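Local coordinates for protein BB0689 (Borrelia burgdorferi, PDB 4D53) that is an outer surface lipoprotein of the CAP superfamily from the Lyme disease spirochaete, with no firmly assigned molecular role, at residues T108-I113 against V129-R134; T63-I68 against N76-I81; R53-T58 against E80-G85. One frame throughout, in Å; residues are numbered along the deposited sequence.

Contact 1 of 3, residues T108-I113 against V129-R134; sequences TDTDKI and VLFGKR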
# COMPACT_ATOMS: atom_id res chain seq x y z
N THR A 108 7.14 6.39 12.16
CA THR A 108 6.38 6.81 13.37
C THR A 108 5.54 8.00 13.12
O THR A 108 4.98 8.55 14.07
CB THR A 108 7.35 7.22 14.54
OG1 THR A 108 8.22 8.27 14.12
CG2 THR A 108 8.06 6.10 14.97
N ASP A 109 5.42 8.44 11.87
CA ASP A 109 4.73 9.64 11.51
C ASP A 109 3.23 9.42 11.27
O ASP A 109 2.55 10.40 11.06
CB ASP A 109 5.19 10.24 10.19
CG ASP A 109 6.57 10.73 10.16
OD1 ASP A 109 7.22 10.83 11.26
OD2 ASP A 109 6.95 10.99 8.96
N THR A 110 2.79 8.18 11.06
CA THR A 110 1.44 7.93 10.50
C THR A 110 0.73 7.07 11.53
O THR A 110 1.39 6.36 12.26
CB THR A 110 1.48 7.21 9.10
OG1 THR A 110 2.19 5.98 9.26
CG2 THR A 110 2.08 8.08 8.04
N ASP A 111 -0.62 7.13 11.61
CA ASP A 111 -1.36 6.24 12.45
C ASP A 111 -2.34 5.34 11.75
O ASP A 111 -2.96 4.49 12.38
CB ASP A 111 -2.05 6.96 13.64
CG ASP A 111 -3.01 8.04 13.23
OD1 ASP A 111 -3.14 8.35 12.04
OD2 ASP A 111 -3.65 8.60 14.14
N LYS A 112 -2.48 5.53 10.44
CA LYS A 112 -3.43 4.75 9.64
C LYS A 112 -2.67 4.05 8.48
O LYS A 112 -1.74 4.60 7.95
CB LYS A 112 -4.46 5.69 9.00
CG LYS A 112 -5.27 6.51 10.02
CD LYS A 112 -6.05 5.69 11.00
CE LYS A 112 -6.72 6.57 12.08
NZ LYS A 112 -7.61 5.65 12.80
N ILE A 113 -3.17 2.90 8.08
CA ILE A 113 -2.68 2.13 6.94
C ILE A 113 -3.87 1.65 6.10
O ILE A 113 -4.97 1.32 6.62
CB ILE A 113 -1.84 0.92 7.40
CG1 ILE A 113 -1.06 0.27 6.27
CG2 ILE A 113 -2.64 -0.11 8.15
CD1 ILE A 113 -0.13 -0.84 6.73
N VAL A 129 0.45 -0.04 -0.88
CA VAL A 129 0.22 0.16 0.58
C VAL A 129 0.45 1.59 0.93
O VAL A 129 1.48 2.15 0.62
CB VAL A 129 0.96 -0.85 1.47
CG1 VAL A 129 0.68 -0.60 2.97
CG2 VAL A 129 0.73 -2.29 1.03
N LEU A 130 -0.55 2.23 1.54
CA LEU A 130 -0.52 3.61 1.92
C LEU A 130 -0.54 3.74 3.47
O LEU A 130 -1.17 2.95 4.15
CB LEU A 130 -1.78 4.33 1.41
CG LEU A 130 -2.01 4.27 -0.13
CD1 LEU A 130 -3.34 4.93 -0.64
CD2 LEU A 130 -0.86 4.94 -0.82
N PHE A 131 0.14 4.78 3.91
CA PHE A 131 0.23 5.16 5.30
C PHE A 131 -0.17 6.62 5.40
O PHE A 131 0.15 7.47 4.51
CB PHE A 131 1.67 5.02 5.85
CG PHE A 131 2.27 3.64 5.72
CD1 PHE A 131 2.77 3.23 4.51
CD2 PHE A 131 2.33 2.79 6.77
CE1 PHE A 131 3.27 1.95 4.36
CE2 PHE A 131 2.86 1.54 6.67
CZ PHE A 131 3.31 1.08 5.44
N GLY A 132 -0.88 6.96 6.49
CA GLY A 132 -1.33 8.34 6.62
C GLY A 132 -1.62 8.81 8.06
O GLY A 132 -1.82 8.02 8.95
N LYS A 133 -1.64 10.12 8.21
CA LYS A 133 -2.02 10.77 9.51
C LYS A 133 -3.00 11.85 9.14
O LYS A 133 -2.69 12.63 8.25
CB LYS A 133 -0.75 11.37 10.11
CG LYS A 133 -0.85 12.16 11.41
CD LYS A 133 -1.53 11.39 12.49
CE LYS A 133 -1.78 12.32 13.69
NZ LYS A 133 -2.91 11.79 14.49
N ARG A 134 -4.18 11.89 9.76
CA ARG A 134 -5.11 13.03 9.64
C ARG A 134 -4.82 14.21 10.55
O ARG A 134 -4.35 14.01 11.66
CB ARG A 134 -6.53 12.61 9.98
CG ARG A 134 -7.22 11.91 8.85
CD ARG A 134 -8.66 11.54 9.18
NE ARG A 134 -9.29 10.82 8.07
CZ ARG A 134 -9.24 9.52 7.91
NH1 ARG A 134 -8.64 8.77 8.81
NH2 ARG A 134 -9.83 8.94 6.86
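Asp109 enters the contact with its backbone: its carbonyl O lies against CB of Lys133, while its carboxylate turns off to a salt bridge with Arg79 on strand 75-84. Thr110 lies across the strand at Phe131 and Gly132. Thr110 OG1, in the crowded position between backbone N and carbonyl carbon (chi1 58°), is 3.6 Å from Phe131 CB and bonds to Asn107, while CG2 rests on the backbone of Gly132, where no side chain intervenes. Asp111 and Lys112 then both face Gly132, a classic beta bulge at the open end of the hairpin formed by strands 112-119 and 125-134. Gly132 O is gripped by two amides: Lys112 N at 3.0 Å comes nearly along the C=O axis, whereas Asp111 N at 3.1 Å stands above the carbonyl plane and is more bent, 137° at the hydrogen. The Asp111 carboxylate, also in the crowded position, crosses obliquely over the end of Lys133, whose chain bends at chi2; Asp111 OD2 and Lys133 NZ form a weak salt bridge at 3.3 Å. Lys112 closes the antiparallel hydrogen-bonded pair by accepting from Gly132 N at 2.9 Å on its O, and the same oxygen receives a CA-H...O contact from Phe131. Its side chain bends at chi2 and carries NZ away to Glu33. Ile113, paired with Phe131 as a non-hydrogen-bonded pair, sends CG1 anti to its backbone N (chi1 -168°). Ile113 CG1 sits over one face of the Phe131 ring, offset toward the rim, with Ile113 CD1 3.8 Å from Phe131 CE2. The two side chains run side by side in the same direction, and Val129 CG1 meets Ile113 CG1 at 3.8 Å.

Contact 2 of 3, residues T63-I68 against N76-I81; sequences TPMQRI and NLTREI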
# COMPACT_ATOMS: atom_id res chain seq x y z
N THR A 63 0.21 12.66 -7.32
CA THR A 63 1.08 12.21 -6.27
C THR A 63 0.25 11.41 -5.22
O THR A 63 -0.97 11.50 -5.18
CB THR A 63 1.68 13.44 -5.60
OG1 THR A 63 2.62 13.03 -4.65
CG2 THR A 63 0.66 14.15 -4.85
N PRO A 64 0.91 10.61 -4.36
CA PRO A 64 0.12 9.89 -3.33
C PRO A 64 -0.75 10.80 -2.49
O PRO A 64 -1.94 10.48 -2.29
CB PRO A 64 1.21 9.27 -2.46
CG PRO A 64 2.34 9.07 -3.40
CD PRO A 64 2.33 10.24 -4.31
N MET A 65 -0.20 11.91 -2.00
CA MET A 65 -1.05 12.87 -1.19
C MET A 65 -2.28 13.37 -1.95
O MET A 65 -3.39 13.39 -1.43
CB MET A 65 -0.25 14.08 -0.68
CG MET A 65 -1.03 14.97 0.30
SD MET A 65 -0.51 14.73 2.01
CE MET A 65 1.19 15.30 1.96
N GLN A 66 -2.06 13.74 -3.21
CA GLN A 66 -3.12 14.23 -4.06
C GLN A 66 -4.16 13.17 -4.30
O GLN A 66 -5.34 13.44 -4.32
CB GLN A 66 -2.43 14.66 -5.34
CG GLN A 66 -3.14 15.31 -6.46
CD GLN A 66 -2.12 15.89 -7.48
OE1 GLN A 66 -0.93 16.16 -7.16
NE2 GLN A 66 -2.59 16.07 -8.73
N ARG A 67 -3.74 11.91 -4.48
CA ARG A 67 -4.68 10.85 -4.70
C ARG A 67 -5.54 10.63 -3.44
O ARG A 67 -6.70 10.33 -3.54
CB ARG A 67 -3.97 9.53 -5.07
CG ARG A 67 -3.48 9.60 -6.49
CD ARG A 67 -2.97 8.30 -7.06
NE ARG A 67 -1.81 7.81 -6.37
CZ ARG A 67 -0.54 8.16 -6.66
NH1 ARG A 67 -0.23 9.03 -7.61
NH2 ARG A 67 0.46 7.66 -5.98
N ILE A 68 -4.94 10.74 -2.27
CA ILE A 68 -5.71 10.60 -1.03
C ILE A 68 -6.64 11.84 -0.85
O ILE A 68 -7.79 11.68 -0.46
CB ILE A 68 -4.82 10.44 0.20
CG1 ILE A 68 -4.01 9.11 0.09
CG2 ILE A 68 -5.70 10.40 1.47
CD1 ILE A 68 -2.82 9.02 0.99
N ASN A 76 -2.63 14.99 6.34
CA ASN A 76 -1.60 15.99 6.16
C ASN A 76 -0.25 15.35 6.11
O ASN A 76 0.73 16.04 5.95
CB ASN A 76 -1.64 17.06 7.27
CG ASN A 76 -1.46 16.47 8.67
OD1 ASN A 76 -1.68 15.29 8.90
ND2 ASN A 76 -1.08 17.31 9.60
N LEU A 77 -0.19 14.03 6.22
CA LEU A 77 1.10 13.38 6.04
C LEU A 77 0.83 12.01 5.48
O LEU A 77 -0.02 11.33 6.03
CB LEU A 77 1.76 13.20 7.35
CG LEU A 77 3.27 13.16 7.22
CD1 LEU A 77 3.84 13.90 8.46
CD2 LEU A 77 3.69 11.71 7.04
N THR A 78 1.56 11.60 4.43
CA THR A 78 1.32 10.30 3.81
C THR A 78 2.58 9.63 3.22
O THR A 78 3.55 10.33 2.88
CB THR A 78 0.29 10.44 2.73
OG1 THR A 78 -0.14 9.12 2.35
CG2 THR A 78 0.88 11.18 1.52
N ARG A 79 2.58 8.28 3.15
CA ARG A 79 3.63 7.52 2.41
C ARG A 79 2.99 6.43 1.59
O ARG A 79 1.92 5.91 1.99
CB ARG A 79 4.57 6.82 3.32
CG ARG A 79 5.33 7.80 4.18
CD ARG A 79 5.67 7.14 5.45
NE ARG A 79 6.33 8.06 6.38
CZ ARG A 79 7.57 8.47 6.22
NH1 ARG A 79 8.26 8.07 5.17
NH2 ARG A 79 8.14 9.22 7.15
N GLU A 80 3.70 6.01 0.54
CA GLU A 80 3.18 4.98 -0.38
C GLU A 80 4.30 4.02 -0.70
O GLU A 80 5.43 4.48 -1.04
CB GLU A 80 2.70 5.64 -1.66
CG GLU A 80 2.30 4.61 -2.73
CD GLU A 80 1.72 5.30 -3.97
OE1 GLU A 80 2.52 5.71 -4.87
OE2 GLU A 80 0.47 5.41 -4.03
N ILE A 81 4.03 2.72 -0.63
CA ILE A 81 4.94 1.72 -1.13
C ILE A 81 4.23 0.83 -2.17
O ILE A 81 3.06 0.48 -1.95
CB ILE A 81 5.59 0.85 -0.01
CG1 ILE A 81 4.55 0.18 0.85
CG2 ILE A 81 6.47 1.75 0.96
CD1 ILE A 81 5.00 -0.75 1.99
O HOH W 1 -2.10 6.00 -4.15
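The Arg67 guanidinium lies with one face on the peptide that joins Thr63, at the N-cap position, to Pro64 at the start of the helix, Thr63 C and Pro64 N both 3.3 Å from its plane near the rim. At its edge, in plane, comes the carboxylate of Glu80, the two flat groups only 15° apart. Arg67 NH2 donates to the syn lone pair of Glu80 OE2 at 3.0 Å along a fairly straight bond (160°), part of a salt bridge, and also bonds to His57 O. A water, also at the edge and in the guanidinium plane, accepts from Arg67 NE and donates at 2.6 Å to Glu80 OE2, so that this oxygen is gripped twice, probably fixing the carboxylate's rotation. The chi3 bend of Arg67 folds the guanidinium back over the turn, while NH1 bonds to Thr62 and Tyr45 makes a cation-pi contact. Pro64 meets Glu80 at about a right angle, Pro64 CG 3.7 Å from Glu80 OE1, which also receives His57 ND1. Met65 and Thr78 slide past each other in opposite directions: Thr78 CG2 lies 3.7 Å from Met65 CA and 3.8 Å from Met65 SD, which the bent methionine chain brings in beside the strand. Ile68 approaches Thr78 tip to tip, Ile68 CD1 a tight 3.0 Å from Thr78 OG1; that hydroxyl is hydrogen-bonded to Phe131 O. The axes of 64-68 and 76-81 pass 8.4 Å apart at 113°; helix 64-69 thereby covers one side of strand 75-84 in the CAP sheet, while Ile68 and Arg67 also rest on helix 36-52 and strand 125-134 pairs with 75-84.

Contact 3 of 3, residues R53-T58 against E80-G85; sequences RTITHT and EILASG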
# COMPACT_ATOMS: atom_id res chain seq x y z
N ARG A 53 0.22 -0.87 -17.24
CA ARG A 53 1.46 -1.67 -17.39
C ARG A 53 2.65 -0.97 -16.81
O ARG A 53 3.68 -0.87 -17.46
CB ARG A 53 1.72 -2.11 -18.87
CG ARG A 53 0.49 -2.80 -19.48
CD ARG A 53 0.87 -3.28 -20.88
NE ARG A 53 -0.25 -3.24 -21.82
CZ ARG A 53 -0.14 -3.31 -23.16
NH1 ARG A 53 1.05 -3.43 -23.78
NH2 ARG A 53 -1.25 -3.26 -23.89
N THR A 54 2.55 -0.48 -15.56
CA THR A 54 3.64 0.34 -14.99
C THR A 54 3.60 0.18 -13.49
O THR A 54 2.57 -0.16 -12.91
CB THR A 54 3.45 1.85 -15.33
OG1 THR A 54 4.55 2.68 -14.86
CG2 THR A 54 2.21 2.49 -14.75
N ILE A 55 4.73 0.50 -12.86
CA ILE A 55 4.77 0.76 -11.50
C ILE A 55 5.49 2.13 -11.32
O ILE A 55 6.64 2.34 -11.77
CB ILE A 55 5.57 -0.37 -10.76
CG1 ILE A 55 4.90 -1.73 -10.89
CG2 ILE A 55 5.82 0.08 -9.36
CD1 ILE A 55 3.56 -1.79 -10.16
N THR A 56 4.81 3.04 -10.70
CA THR A 56 5.29 4.43 -10.55
C THR A 56 4.49 5.11 -9.48
O THR A 56 3.31 4.76 -9.29
CB THR A 56 5.23 5.25 -11.86
OG1 THR A 56 5.58 6.61 -11.55
CG2 THR A 56 3.86 5.21 -12.44
N HIS A 57 5.06 6.10 -8.79
CA HIS A 57 4.32 6.85 -7.76
C HIS A 57 3.57 8.05 -8.35
O HIS A 57 2.79 8.67 -7.65
CB HIS A 57 5.27 7.37 -6.66
CG HIS A 57 5.90 6.27 -5.86
ND1 HIS A 57 5.23 5.63 -4.84
CD2 HIS A 57 7.16 5.75 -5.89
CE1 HIS A 57 6.06 4.77 -4.26
NE2 HIS A 57 7.21 4.80 -4.89
N THR A 58 3.79 8.37 -9.64
CA THR A 58 3.31 9.65 -10.20
C THR A 58 2.48 9.48 -11.46
O THR A 58 2.59 10.25 -12.41
CB THR A 58 4.48 10.59 -10.54
OG1 THR A 58 5.36 9.91 -11.45
CG2 THR A 58 5.22 10.92 -9.25
N GLU A 80 3.70 6.01 0.54
CA GLU A 80 3.18 4.98 -0.38
C GLU A 80 4.30 4.02 -0.70
O GLU A 80 5.43 4.48 -1.04
CB GLU A 80 2.70 5.64 -1.66
CG GLU A 80 2.30 4.61 -2.73
CD GLU A 80 1.72 5.30 -3.97
OE1 GLU A 80 2.52 5.71 -4.87
OE2 GLU A 80 0.47 5.41 -4.03
N ILE A 81 4.03 2.72 -0.63
CA ILE A 81 4.94 1.72 -1.13
C ILE A 81 4.23 0.83 -2.17
O ILE A 81 3.06 0.48 -1.95
CB ILE A 81 5.59 0.85 -0.01
CG1 ILE A 81 4.55 0.18 0.85
CG2 ILE A 81 6.47 1.75 0.96
CD1 ILE A 81 5.00 -0.75 1.99
N LEU A 82 4.99 0.42 -3.20
CA LEU A 82 4.53 -0.43 -4.24
C LEU A 82 5.33 -1.64 -4.35
O LEU A 82 6.53 -1.63 -4.01
CB LEU A 82 4.57 0.37 -5.57
CG LEU A 82 3.99 1.78 -5.54
CD1 LEU A 82 4.29 2.52 -6.82
CD2 LEU A 82 2.46 1.72 -5.37
N ALA A 83 4.78 -2.69 -4.93
CA ALA A 83 5.48 -3.89 -5.32
C ALA A 83 4.78 -4.56 -6.48
O ALA A 83 3.57 -4.46 -6.61
CB ALA A 83 5.65 -4.89 -4.19
N SER A 84 5.55 -5.20 -7.32
CA SER A 84 4.99 -5.99 -8.42
C SER A 84 5.75 -7.24 -8.70
O SER A 84 6.98 -7.30 -8.66
CB SER A 84 5.02 -5.11 -9.66
OG SER A 84 4.53 -5.73 -10.77
N GLY A 85 5.00 -8.30 -9.02
CA GLY A 85 5.56 -9.56 -9.31
C GLY A 85 6.24 -10.25 -8.13
O GLY A 85 7.16 -11.05 -8.33
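In this CAP domain the loop after helix 36-52 leaves that helix through a Schellman motif at Arg53, and its residues 55-57 run almost antiparallel to 80-84. The nearest backbones, Ile55 CA and Leu82 CA, are 7.4 Å apart, so side chains make most of the contact. Its polar element is a His-carboxylate hydrogen bond: His57 ND1 donates to Glu80 OE1 at 2.7 Å, with the acceptor close to the ring plane and its anti lone pair in use. Ring and carboxylate are 20° apart, and the negative charge could raise the imidazole's affinity for a second proton, an effect that Arg67 on OE2 probably weakens. The van der Waals contacts centre on Leu82. Its CD1 sits over one face of the His57 ring, a CH-pi contact 3.9 Å from the centroid, and also meets Ile55 CG2 and the carbonyl O of Thr56, which accepts from Tyr45. Ile55, with CG1 beside its backbone N, lays that branch on Ser84, Ile55 CG1 lying 3.6 Å from Ser84 CB. Within the loop, an ST turn spans His57: Thr58 N donates to Thr56 OG1 at 3.2 Å, nearly straight at 172°.

Overall arrangement
Along the chain 53-58 comes first, then 63-68, and both meet strand 75-84; contact 1 follows last. Contacts 2 and 3 share Glu80 and Ile81, their centres about 13 Å apart. The loop 53-58 and helix 64-69 reach successive parts of that strand, and Glu80 joins them by holding both His57 and Arg67. Contact 1 lies in the hairpin of strands 112-119 and 125-134, about 9 Å from contact 2 and 18 Å from contact 3, centre to centre. Strand 75-84, at one edge of the mixed sheet, is backbone-bonded to the hairpin, so all three reach one sheet of the single CAP domain, contacts 2 and 3 by packing on 75-84.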